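Local coordinates for putative phenazine biosynthesis PhzC/PhzF protein (Clostridium difficile, PDB 4DUN), which belongs to the PhzF family and probably acts as an isomerase, at residues 45-50 against 72-77. Numbering follows the deposited sequence.
Sequences LPETAF and CGHATL. With NI (nickel (II) ion), chain D; SO4 (sulfate ion), chain B.
The predicted active site of this PhzF-family protein brings Glu47, the putative catalytic residue, from segment 45-50 against the N-terminus of helix 73-87. The Glu47 chain bends at chi2 (84°), bringing OE1 in the plane of the His74 ring, at its edge, 3.2 Å from CE1; carboxylate and ring planes lie 67° apart. Cys72, the N-cap residue, sits over one face of that imidazole, its sulfur offset toward the rim. SG also lies 3.9 Å from Glu47 CD and accepts a weak capping bond from Ala75 N. Further from the nickel, Ala75 CB packs on Glu47 CB at 4.3 Å, while Trp62 of strand 57-63 touches both Cys72 and Ala75. His74 NE2 binds the nickel ion at 2.0 Å. The opening turn of the helix also holds a sulfate, probably from the crystallisation liquor: Gly73 N donates to its O1 at 2.8 Å and His74 N, weakly, to O4; Gly204 N and Ser205 OG also hydrogen-bond to it. No hydrogen bond joins the two segments, so across this contact Glu47 meets Cys72, His74 and Ala75 by packing and by the polar approach to CE1, which metal binding would probably polarise, while the helix N-terminus holds an anion near the CD2 edge of His74.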
loop_
_atom_site.group_PDB
_atom_site.type_symbol
_atom_site.label_atom_id
_atom_site.label_comp_id
_atom_site.label_asym_id
_atom_site.label_seq_id
_atom_site.Cartn_x
_atom_site.Cartn_y
_atom_site.Cartn_z
ATOM N N LEU A 45 0.045 -4.419 -1.068
ATOM C CA LEU A 45 -1.026 -4.940 -0.239
ATOM C C LEU A 45 -0.386 -5.601 1.007
ATOM O O LEU A 45 0.789 -5.965 0.953
ATOM C CB LEU A 45 -1.931 -5.903 -1.035
ATOM C CG LEU A 45 -2.793 -5.237 -2.113
ATOM C CD1 LEU A 45 -3.498 -6.281 -2.978
ATOM C CD2 LEU A 45 -3.810 -4.259 -1.489
ATOM N N PRO A 46 -1.114 -5.721 2.146
ATOM C CA PRO A 46 -0.509 -6.284 3.377
ATOM C C PRO A 46 0.268 -7.585 3.125
ATOM O O PRO A 46 1.379 -7.766 3.638
ATOM C CB PRO A 46 -1.715 -6.516 4.280
ATOM C CG PRO A 46 -2.671 -5.412 3.881
ATOM C CD PRO A 46 -2.519 -5.295 2.381
ATOM N N GLU A 47 -0.293 -8.444 2.264
ATOM C CA GLU A 47 0.379 -9.636 1.757
ATOM C C GLU A 47 -0.033 -9.905 0.327
ATOM O O GLU A 47 -1.183 -9.619 -0.054
ATOM C CB GLU A 47 0.050 -10.901 2.594
ATOM C CG GLU A 47 0.762 -11.027 3.938
ATOM C CD GLU A 47 0.124 -10.295 5.103
ATOM O OE1 GLU A 47 -1.032 -9.821 4.974
ATOM O OE2 GLU A 47 0.807 -10.159 6.145
ATOM N N THR A 48 0.894 -10.498 -0.450
ATOM C CA THR A 48 0.630 -11.133 -1.742
ATOM C C THR A 48 0.949 -12.606 -1.549
ATOM O O THR A 48 2.075 -12.956 -1.153
ATOM C CB THR A 48 1.396 -10.520 -2.936
ATOM O OG1 THR A 48 0.955 -9.173 -3.082
ATOM C CG2 THR A 48 1.113 -11.282 -4.249
ATOM N N ALA A 49 -0.042 -13.461 -1.827
ATOM C CA ALA A 49 0.067 -14.919 -1.790
ATOM C C ALA A 49 0.449 -15.419 -3.184
ATOM O O ALA A 49 -0.050 -14.890 -4.187
ATOM C CB ALA A 49 -1.255 -15.534 -1.346
ATOM N N PHE A 50 1.379 -16.363 -3.250
ATOM C CA PHE A 50 1.823 -16.946 -4.520
ATOM C C PHE A 50 1.513 -18.409 -4.481
ATOM O O PHE A 50 2.023 -19.105 -3.599
ATOM C CB PHE A 50 3.333 -16.724 -4.753
ATOM C CG PHE A 50 3.688 -15.284 -4.955
ATOM C CD1 PHE A 50 3.970 -14.458 -3.865
ATOM C CD2 PHE A 50 3.739 -14.739 -6.234
ATOM C CE1 PHE A 50 4.218 -13.095 -4.047
ATOM C CE2 PHE A 50 4.008 -13.368 -6.415
ATOM C CZ PHE A 50 4.238 -12.564 -5.322
ATOM N N CYS A 72 0.235 -17.260 7.320
ATOM C CA CYS A 72 -0.722 -16.200 7.116
ATOM C C CYS A 72 -2.105 -16.759 6.848
ATOM O O CYS A 72 -2.477 -16.982 5.689
ATOM C CB CYS A 72 -0.280 -15.263 6.005
ATOM S SG CYS A 72 -1.319 -13.800 5.895
ATOM N N GLY A 73 -2.845 -17.024 7.924
ATOM C CA GLY A 73 -4.182 -17.597 7.818
ATOM C C GLY A 73 -5.161 -16.810 6.953
ATOM O O GLY A 73 -5.858 -17.399 6.126
ATOM N N HIS A 74 -5.228 -15.486 7.130
ATOM C CA HIS A 74 -6.201 -14.664 6.389
ATOM C C HIS A 74 -5.873 -14.642 4.865
ATOM O O HIS A 74 -6.807 -14.759 4.052
ATOM C CB HIS A 74 -6.339 -13.231 6.997
ATOM C CG HIS A 74 -5.023 -12.518 7.236
ATOM N ND1 HIS A 74 -4.422 -11.760 6.245
ATOM C CD2 HIS A 74 -4.263 -12.439 8.363
ATOM C CE1 HIS A 74 -3.320 -11.249 6.784
ATOM N NE2 HIS A 74 -3.161 -11.653 8.045
ATOM N N ALA A 75 -4.576 -14.582 4.470
ATOM C CA ALA A 75 -4.259 -14.616 3.024
ATOM C C ALA A 75 -4.431 -16.026 2.474
ATOM O O ALA A 75 -4.706 -16.174 1.284
ATOM C CB ALA A 75 -2.849 -14.104 2.741
ATOM N N THR A 76 -4.320 -17.069 3.348
ATOM C CA THR A 76 -4.541 -18.456 2.946
ATOM C C THR A 76 -6.024 -18.634 2.557
ATOM O O THR A 76 -6.313 -19.315 1.570
ATOM C CB THR A 76 -4.088 -19.439 4.026
ATOM O OG1 THR A 76 -2.684 -19.226 4.244
ATOM C CG2 THR A 76 -4.305 -20.914 3.616
ATOM N N LEU A 77 -6.950 -18.018 3.323
ATOM C CA LEU A 77 -8.389 -18.058 3.009
ATOM C C LEU A 77 -8.599 -17.434 1.607
ATOM O O LEU A 77 -9.282 -18.030 0.762
ATOM C CB LEU A 77 -9.185 -17.305 4.098
ATOM C CG LEU A 77 -10.718 -17.445 4.063
ATOM C CD1 LEU A 77 -11.314 -17.240 5.452
ATOM C CD2 LEU A 77 -11.348 -16.405 3.125
HETATM NI NI NI D . -1.668 -11.363 9.401
HETATM S S SO4 B . -4.082 -15.575 10.937
HETATM O O1 SO4 B . -2.806 -15.447 10.250
HETATM O O2 SO4 B . -4.442 -16.994 11.157
HETATM O O3 SO4 B . -3.944 -14.917 12.200
HETATM O O4 SO4 B . -5.119 -14.968 10.120
#